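Local coordinates for protein amidohydrolase (PDB 4F0L) that probably acts as a metal-dependent deaminase of the amidohydrolase family, holding a ferric ion in its active site, at residues 67-79 with 89-101. Residues are numbered along the deposited sequence; the frame is centred on the assembly and turned at random.
Sequences HAFQYGMAGLAER and SWREIMYKFALTM. With FE (Fe (III) ion), chain E.
The loop that leaves the metal-binding HxH motif at the end of strand 56-66 packs here on helix 88-100, with Met-73 and Phe-69 packed against one side of the helix. CG of Met-73 lies between its backbone N and carbonyl carbon (chi1 81°), and a bend at chi3 lays the methyl over the indole of Trp-90. Met-73 CE stands 3.7 Å from the centroid of the five-membered ring of Trp-90 and 14° off its normal, the geometry of a CH-pi contact. SD of Met-73 crosses the Met-94 side chain at a slant, 3.6 Å from Met-94 CA, while CB of Met-73 sits over one face of the Phe-97 ring, 4.1 Å from the centroid.

Gly-72 comes close to that ring as well: its O is 3.3 Å from Phe-97 CZ. One turn back along the helix, Met-94 SD meets Phe-69 at the ring edge, 88° off the normal and 4.0 Å from Phe-69 CE1, a Met-aromatic contact; at the far end, Met-101 SD touches Phe-69 CB at 3.7 Å.

In this amidohydrolase TIM barrel, His-67 NE2 binds the iron at 2.2 Å, together with His-65, His-241, Asp-329 and two waters. Three residues on, Gln-70 sends its extended side chain to Trp-90, Gln-70 OE1 at the indole edge 3.8 Å from Trp-90 CZ2, the amide almost perpendicular to the ring. At the other end, Ala-77 CB rests against Trp-90 CD1, and in the neighbouring residues Glu-78 forms a salt bridge with Arg-348, and Arg-79 with Asp-409, both of the second subunit.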
ATOM      1  N   HIS B  67     -11.582   4.625  14.966  1.00 16.04           N
ATOM      2  CA  HIS B  67     -13.026   4.656  15.140  1.00 17.20           C
ATOM      3  C   HIS B  67     -13.560   3.344  14.712  1.00 16.80           C
ATOM      4  O   HIS B  67     -13.777   3.110  13.510  1.00 16.22           O
ATOM      5  CB  HIS B  67     -13.657   5.767  14.310  1.00 18.88           C
ATOM      6  CG  HIS B  67     -12.891   7.047  14.359  1.00 20.34           C
ATOM      7  ND1 HIS B  67     -12.675   7.707  15.502  1.00 23.18           N
ATOM      8  CD2 HIS B  67     -12.266   7.769  13.361  1.00 21.07           C
ATOM      9  CE1 HIS B  67     -11.944   8.820  15.232  1.00 23.04           C
ATOM     10  NE2 HIS B  67     -11.703   8.845  13.928  1.00 21.59           N
ATOM     11  N   ALA B  68     -13.834   2.483  15.688  1.00 16.61           N
ATOM     12  CA  ALA B  68     -14.067   1.066  15.412  1.00 16.44           C
ATOM     13  C   ALA B  68     -15.222   0.850  14.436  1.00 17.05           C
ATOM     14  O   ALA B  68     -15.116   0.026  13.542  1.00 16.77           O
ATOM     15  CB  ALA B  68     -14.299   0.274  16.688  1.00 16.16           C
ATOM     16  N   PHE B  69     -16.305   1.612  14.572  1.00 18.03           N
ATOM     17  CA  PHE B  69     -17.490   1.387  13.729  1.00 18.53           C
ATOM     18  C   PHE B  69     -17.234   1.589  12.245  1.00 17.98           C
ATOM     19  O   PHE B  69     -17.897   0.981  11.431  1.00 17.00           O
ATOM     20  CB  PHE B  69     -18.693   2.234  14.196  1.00 20.08           C
ATOM     21  CG  PHE B  69     -18.585   3.701  13.873  1.00 20.82           C
ATOM     22  CD1 PHE B  69     -19.060   4.193  12.678  1.00 21.59           C
ATOM     23  CD2 PHE B  69     -18.015   4.594  14.785  1.00 21.39           C
ATOM     24  CE1 PHE B  69     -18.965   5.555  12.389  1.00 22.19           C
ATOM     25  CE2 PHE B  69     -17.917   5.945  14.507  1.00 21.32           C
ATOM     26  CZ  PHE B  69     -18.390   6.427  13.299  1.00 21.65           C
ATOM     27  N   GLN B  70     -16.256   2.434  11.911  1.00 17.89           N
ATOM     28  CA  GLN B  70     -15.945   2.732  10.533  1.00 17.92           C
ATOM     29  C   GLN B  70     -15.352   1.531   9.810  1.00 18.08           C
ATOM     30  O   GLN B  70     -15.386   1.478   8.567  1.00 18.80           O
ATOM     31  CB  GLN B  70     -15.048   3.986  10.414  1.00 17.73           C
ATOM     32  CG  GLN B  70     -15.785   5.252  10.874  1.00 17.90           C
ATOM     33  CD  GLN B  70     -14.946   6.508  10.817  1.00 18.44           C
ATOM     34  OE1 GLN B  70     -13.881   6.523  10.245  1.00 19.01           O
ATOM     35  NE2 GLN B  70     -15.468   7.600  11.356  1.00 19.22           N
ATOM     36  N   TYR B  71     -14.811   0.571  10.561  1.00 17.32           N
ATOM     37  CA  TYR B  71     -14.331  -0.682   9.958  1.00 17.35           C
ATOM     38  C   TYR B  71     -15.453  -1.342   9.160  1.00 18.86           C
ATOM     39  O   TYR B  71     -15.205  -2.016   8.173  1.00 18.87           O
ATOM     40  CB  TYR B  71     -13.879  -1.636  11.043  1.00 16.64           C
ATOM     41  CG  TYR B  71     -13.316  -2.994  10.625  1.00 15.99           C
ATOM     42  CD1 TYR B  71     -12.060  -3.115  10.024  1.00 14.75           C
ATOM     43  CD2 TYR B  71     -14.017  -4.168  10.928  1.00 16.07           C
ATOM     44  CE1 TYR B  71     -11.543  -4.359   9.675  1.00 14.84           C
ATOM     45  CE2 TYR B  71     -13.510  -5.409  10.616  1.00 16.33           C
ATOM     46  CZ  TYR B  71     -12.269  -5.507   9.970  1.00 15.67           C
ATOM     47  OH  TYR B  71     -11.778  -6.759   9.679  1.00 15.53           O
ATOM     48  N   GLY B  72     -16.689  -1.195   9.629  1.00 19.77           N
ATOM     49  CA  GLY B  72     -17.833  -1.749   8.908  1.00 21.54           C
ATOM     50  C   GLY B  72     -18.032  -1.149   7.516  1.00 21.64           C
ATOM     51  O   GLY B  72     -18.569  -1.803   6.638  1.00 21.95           O
ATOM     52  N   MET B  73     -17.576   0.076   7.302  1.00 21.72           N
ATOM     53  CA  MET B  73     -17.764   0.734   6.010  1.00 22.91           C
ATOM     54  C   MET B  73     -16.541   0.640   5.113  1.00 21.06           C
ATOM     55  O   MET B  73     -16.562   1.164   3.991  1.00 20.57           O
ATOM     56  CB  MET B  73     -18.185   2.204   6.192  1.00 25.28           C
ATOM     57  CG  MET B  73     -17.036   3.164   6.478  1.00 26.48           C
ATOM     58  SD  MET B  73     -17.599   4.798   7.033  1.00 30.43           S
ATOM     59  CE  MET B  73     -17.303   5.741   5.528  1.00 31.67           C
ATOM     60  N   ALA B  74     -15.501  -0.057   5.561  1.00 19.29           N
ATOM     61  CA  ALA B  74     -14.256  -0.145   4.794  1.00 18.30           C
ATOM     62  C   ALA B  74     -14.530  -0.732   3.401  1.00 18.75           C
ATOM     63  O   ALA B  74     -15.153  -1.788   3.275  1.00 18.21           O
ATOM     64  CB  ALA B  74     -13.229  -0.980   5.545  1.00 17.51           C
ATOM     65  N   GLY B  75     -14.074  -0.029   2.358  1.00 18.51           N
ATOM     66  CA  GLY B  75     -14.238  -0.491   0.988  1.00 18.96           C
ATOM     67  C   GLY B  75     -15.562  -0.103   0.354  1.00 19.84           C
ATOM     68  O   GLY B  75     -15.737  -0.299  -0.832  1.00 22.29           O
ATOM     69  N   LEU B  76     -16.468   0.478   1.135  1.00 19.82           N
ATOM     70  CA  LEU B  76     -17.762   0.884   0.683  1.00 20.49           C
ATOM     71  C   LEU B  76     -17.856   2.380   0.327  1.00 20.97           C
ATOM     72  O   LEU B  76     -18.844   2.768  -0.234  1.00 20.15           O
ATOM     73  CB  LEU B  76     -18.843   0.491   1.721  1.00 21.08           C
ATOM     74  CG  LEU B  76     -18.900  -1.013   2.145  1.00 21.24           C
ATOM     75  CD1 LEU B  76     -20.024  -1.292   3.145  1.00 22.21           C
ATOM     76  CD2 LEU B  76     -19.076  -1.977   0.980  1.00 21.43           C
ATOM     77  N   ALA B  77     -16.837   3.198   0.616  1.00 20.68           N
ATOM     78  CA  ALA B  77     -16.896   4.645   0.321  1.00 21.62           C
ATOM     79  C   ALA B  77     -16.087   5.055  -0.928  1.00 22.56           C
ATOM     80  O   ALA B  77     -15.629   6.202  -1.018  1.00 23.09           O
ATOM     81  CB  ALA B  77     -16.435   5.457   1.534  1.00 21.41           C
ATOM     82  N   GLU B  78     -15.907   4.136  -1.880  1.00 21.14           N
ATOM     83  CA  GLU B  78     -15.047   4.389  -3.029  1.00 21.58           C
ATOM     84  C   GLU B  78     -15.835   4.553  -4.343  1.00 22.39           C
ATOM     85  O   GLU B  78     -15.291   4.312  -5.421  1.00 21.59           O
ATOM     86  CB  GLU B  78     -13.984   3.300  -3.182  1.00 20.85           C
ATOM     87  CG  GLU B  78     -13.271   2.914  -1.874  1.00 20.66           C
ATOM     88  CD  GLU B  78     -12.603   4.068  -1.136  1.00 20.50           C
ATOM     89  OE1 GLU B  78     -12.121   5.025  -1.792  1.00 22.13           O
ATOM     90  OE2 GLU B  78     -12.558   4.023   0.119  1.00 20.02           O
ATOM     91  N   ARG B  79     -17.096   4.965  -4.232  1.00 23.37           N
ATOM     92  CA  ARG B  79     -17.929   5.287  -5.385  1.00 26.12           C
ATOM     93  C   ARG B  79     -18.155   6.781  -5.432  1.00 26.85           C
ATOM     94  O   ARG B  79     -18.518   7.381  -4.424  1.00 26.33           O
ATOM     95  CB  ARG B  79     -19.286   4.608  -5.296  1.00 28.17           C
ATOM     96  CG  ARG B  79     -19.264   3.100  -5.448  1.00 30.50           C
ATOM     97  CD  ARG B  79     -20.674   2.554  -5.609  1.00 32.25           C
ATOM     98  NE  ARG B  79     -21.232   2.775  -6.942  1.00 34.74           N
ATOM     99  CZ  ARG B  79     -21.031   1.994  -8.016  1.00 34.67           C
ATOM    100  NH1 ARG B  79     -20.264   0.904  -7.957  1.00 35.46           N
ATOM    101  NH2 ARG B  79     -21.609   2.308  -9.167  1.00 34.88           N
ATOM    102  N   SER B  89     -20.107  11.263  -0.563  1.00 36.16           N
ATOM    103  CA  SER B  89     -20.329   9.810  -0.449  1.00 35.26           C
ATOM    104  C   SER B  89     -19.736   9.219   0.845  1.00 34.49           C
ATOM    105  O   SER B  89     -20.360   8.356   1.478  1.00 32.74           O
ATOM    106  CB  SER B  89     -19.800   9.082  -1.691  1.00 34.79           C
ATOM    107  OG  SER B  89     -18.389   9.238  -1.840  1.00 33.62           O
ATOM    108  N   TRP B  90     -18.555   9.695   1.243  1.00 33.04           N
ATOM    109  CA  TRP B  90     -17.928   9.236   2.484  1.00 34.34           C
ATOM    110  C   TRP B  90     -18.772   9.593   3.690  1.00 34.94           C
ATOM    111  O   TRP B  90     -19.055   8.754   4.525  1.00 32.84           O
ATOM    112  CB  TRP B  90     -16.525   9.824   2.650  1.00 33.79           C
ATOM    113  CG  TRP B  90     -15.758   9.172   3.760  1.00 34.05           C
ATOM    114  CD1 TRP B  90     -14.891   8.086   3.668  1.00 33.46           C
ATOM    115  CD2 TRP B  90     -15.758   9.545   5.185  1.00 35.46           C
ATOM    116  NE1 TRP B  90     -14.368   7.775   4.899  1.00 34.87           N
ATOM    117  CE2 TRP B  90     -14.855   8.600   5.856  1.00 34.65           C
ATOM    118  CE3 TRP B  90     -16.390  10.523   5.937  1.00 35.97           C
ATOM    119  CZ2 TRP B  90     -14.614   8.653   7.221  1.00 34.90           C
ATOM    120  CZ3 TRP B  90     -16.157  10.560   7.312  1.00 36.58           C
ATOM    121  CH2 TRP B  90     -15.271   9.655   7.937  1.00 36.68           C
ATOM    122  N   ARG B  91     -19.182  10.845   3.785  1.00 40.25           N
ATOM    123  CA  ARG B  91     -20.062  11.267   4.880  1.00 43.74           C
ATOM    124  C   ARG B  91     -21.419  10.541   4.878  1.00 42.49           C
ATOM    125  O   ARG B  91     -21.914  10.183   5.939  1.00 40.42           O
ATOM    126  CB  ARG B  91     -20.269  12.788   4.857  1.00 45.92           C
ATOM    127  CG  ARG B  91     -18.993  13.572   5.138  1.00 49.59           C
ATOM    128  CD  ARG B  91     -19.285  14.944   5.727  1.00 52.64           C
ATOM    129  NE  ARG B  91     -20.300  15.643   4.945  1.00 54.48           N
ATOM    130  CZ  ARG B  91     -20.089  16.214   3.757  1.00 58.11           C
ATOM    131  NH1 ARG B  91     -18.895  16.182   3.167  1.00 56.31           N
ATOM    132  NH2 ARG B  91     -21.097  16.828   3.146  1.00 60.75           N
ATOM    133  N   GLU B  92     -22.005  10.324   3.700  1.00 43.41           N
ATOM    134  CA  GLU B  92     -23.302   9.622   3.609  1.00 44.73           C
ATOM    135  C   GLU B  92     -23.183   8.199   4.165  1.00 41.89           C
ATOM    136  O   GLU B  92     -24.021   7.774   4.964  1.00 37.83           O
ATOM    137  CB  GLU B  92     -23.864   9.580   2.175  1.00 48.09           C
ATOM    138  CG  GLU B  92     -25.076   8.648   2.033  1.00 52.47           C
ATOM    139  CD  GLU B  92     -25.925   8.896   0.787  1.00 57.04           C
ATOM    140  OE1 GLU B  92     -25.354   9.074  -0.314  1.00 57.16           O
ATOM    141  OE2 GLU B  92     -27.180   8.892   0.908  1.00 60.84           O
ATOM    142  N   ILE B  93     -22.150   7.471   3.732  1.00 38.55           N
ATOM    143  CA  ILE B  93     -21.945   6.108   4.191  1.00 37.06           C
ATOM    144  C   ILE B  93     -21.602   6.144   5.686  1.00 35.37           C
ATOM    145  O   ILE B  93     -22.158   5.375   6.456  1.00 33.41           O
ATOM    146  CB  ILE B  93     -20.875   5.355   3.382  1.00 38.41           C
ATOM    147  CG1 ILE B  93     -21.245   5.290   1.879  1.00 42.08           C
ATOM    148  CG2 ILE B  93     -20.691   3.947   3.932  1.00 37.83           C
ATOM    149  CD1 ILE B  93     -22.624   4.732   1.553  1.00 44.87           C
ATOM    150  N   MET B  94     -20.749   7.075   6.103  1.00 34.34           N
ATOM    151  CA  MET B  94     -20.339   7.131   7.497  1.00 35.37           C
ATOM    152  C   MET B  94     -21.550   7.368   8.420  1.00 35.97           C
ATOM    153  O   MET B  94     -21.700   6.671   9.427  1.00 32.85           O
ATOM    154  CB  MET B  94     -19.257   8.181   7.733  1.00 34.56           C
ATOM    155  CG  MET B  94     -18.609   8.049   9.112  1.00 35.53           C
ATOM    156  SD  MET B  94     -19.465   8.988  10.414  1.00 39.58           S
ATOM    157  CE  MET B  94     -18.666  10.570  10.131  1.00 40.06           C
ATOM    158  N   TYR B  95     -22.411   8.322   8.058  1.00 36.54           N
ATOM    159  CA  TYR B  95     -23.616   8.596   8.844  1.00 37.92           C
ATOM    160  C   TYR B  95     -24.677   7.461   8.747  1.00 37.77           C
ATOM    161  O   TYR B  95     -25.371   7.209   9.713  1.00 36.07           O
ATOM    162  CB  TYR B  95     -24.208   9.987   8.525  1.00 40.99           C
ATOM    163  CG  TYR B  95     -23.459  11.091   9.238  1.00 43.13           C
ATOM    164  CD1 TYR B  95     -23.721  11.380  10.575  1.00 43.35           C
ATOM    165  CD2 TYR B  95     -22.443  11.817   8.593  1.00 44.79           C
ATOM    166  CE1 TYR B  95     -23.012  12.370  11.243  1.00 45.36           C
ATOM    167  CE2 TYR B  95     -21.733  12.808   9.252  1.00 46.78           C
ATOM    168  CZ  TYR B  95     -22.012  13.078  10.579  1.00 46.75           C
ATOM    169  OH  TYR B  95     -21.295  14.058  11.234  1.00 47.69           O
ATOM    170  N   LYS B  96     -24.775   6.749   7.621  1.00 36.97           N
ATOM    171  CA  LYS B  96     -25.642   5.564   7.571  1.00 37.10           C
ATOM    172  C   LYS B  96     -25.255   4.551   8.659  1.00 34.91           C
ATOM    173  O   LYS B  96     -26.124   4.101   9.408  1.00 34.33           O
ATOM    174  CB  LYS B  96     -25.617   4.888   6.208  1.00 40.03           C
ATOM    175  CG  LYS B  96     -26.379   3.564   6.178  1.00 43.12           C
ATOM    176  CD  LYS B  96     -26.682   3.096   4.764  1.00 47.17           C
ATOM    177  CE  LYS B  96     -27.007   1.603   4.735  1.00 50.09           C
ATOM    178  NZ  LYS B  96     -27.631   1.167   3.450  1.00 53.16           N
ATOM    179  N   PHE B  97     -23.958   4.230   8.768  1.00 31.42           N
ATOM    180  CA  PHE B  97     -23.469   3.353   9.846  1.00 30.08           C
ATOM    181  C   PHE B  97     -23.633   3.993  11.239  1.00 29.25           C
ATOM    182  O   PHE B  97     -24.152   3.355  12.148  1.00 27.17           O
ATOM    183  CB  PHE B  97     -21.995   2.949   9.643  1.00 28.72           C
ATOM    184  CG  PHE B  97     -21.808   1.810   8.682  1.00 29.37           C
ATOM    185  CD1 PHE B  97     -22.024   2.001   7.321  1.00 30.34           C
ATOM    186  CD2 PHE B  97     -21.458   0.537   9.139  1.00 28.60           C
ATOM    187  CE1 PHE B  97     -21.869   0.949   6.423  1.00 31.27           C
ATOM    188  CE2 PHE B  97     -21.306  -0.512   8.253  1.00 28.41           C
ATOM    189  CZ  PHE B  97     -21.508  -0.306   6.894  1.00 30.21           C
ATOM    190  N   ALA B  98     -23.145   5.224  11.393  1.00 27.21           N
ATOM    191  CA  ALA B  98     -23.120   5.897  12.696  1.00 27.41           C
ATOM    192  C   ALA B  98     -24.537   6.011  13.291  1.00 26.86           C
ATOM    193  O   ALA B  98     -24.715   5.794  14.475  1.00 24.40           O
ATOM    194  CB  ALA B  98     -22.445   7.277  12.601  1.00 26.35           C
ATOM    195  N   LEU B  99     -25.538   6.274  12.451  1.00 27.43           N
ATOM    196  CA  LEU B  99     -26.878   6.575  12.951  1.00 28.54           C
ATOM    197  C   LEU B  99     -27.732   5.333  13.186  1.00 28.65           C
ATOM    198  O   LEU B  99     -28.749   5.447  13.842  1.00 29.27           O
ATOM    199  CB  LEU B  99     -27.613   7.568  12.035  1.00 29.39           C
ATOM    200  CG  LEU B  99     -27.028   8.991  11.977  1.00 29.62           C
ATOM    201  CD1 LEU B  99     -27.714   9.826  10.908  1.00 29.94           C
ATOM    202  CD2 LEU B  99     -27.116   9.683  13.336  1.00 29.47           C
ATOM    203  N   THR B 100     -27.319   4.158  12.697  1.00 27.55           N
ATOM    204  CA  THR B 100     -28.134   2.937  12.845  1.00 28.45           C
ATOM    205  C   THR B 100     -27.483   1.824  13.665  1.00 27.01           C
ATOM    206  O   THR B 100     -28.159   0.884  14.078  1.00 26.70           O
ATOM    207  CB  THR B 100     -28.511   2.329  11.481  1.00 29.49           C
ATOM    208  OG1 THR B 100     -27.310   2.043  10.740  1.00 30.61           O
ATOM    209  CG2 THR B 100     -29.415   3.271  10.710  1.00 30.32           C
ATOM    210  N   MET B 101     -26.184   1.921  13.931  1.00 25.67           N
ATOM    211  CA  MET B 101     -25.507   0.822  14.599  1.00 25.47           C
ATOM    212  C   MET B 101     -26.017   0.618  16.043  1.00 24.51           C
ATOM    213  O   MET B 101     -26.114   1.564  16.803  1.00 24.44           O
ATOM    214  CB  MET B 101     -24.003   1.017  14.589  1.00 25.60           C
ATOM    215  CG  MET B 101     -23.245  -0.280  14.866  1.00 26.68           C
ATOM    216  SD  MET B 101     -21.478  -0.195  14.602  1.00 28.00           S
ATOM    217  CE  MET B 101     -21.517  -0.097  12.820  1.00 25.99           C
TER
HETATM  218 FE    FE E 501     -10.142  10.199  13.220  1.00 32.76          FE
HETATM  219  O   HOH W   1      -9.339  11.244  11.489  1.00 25.98           O
HETATM  220  O   HOH W   2     -11.869  10.653  11.810  1.00 32.69           O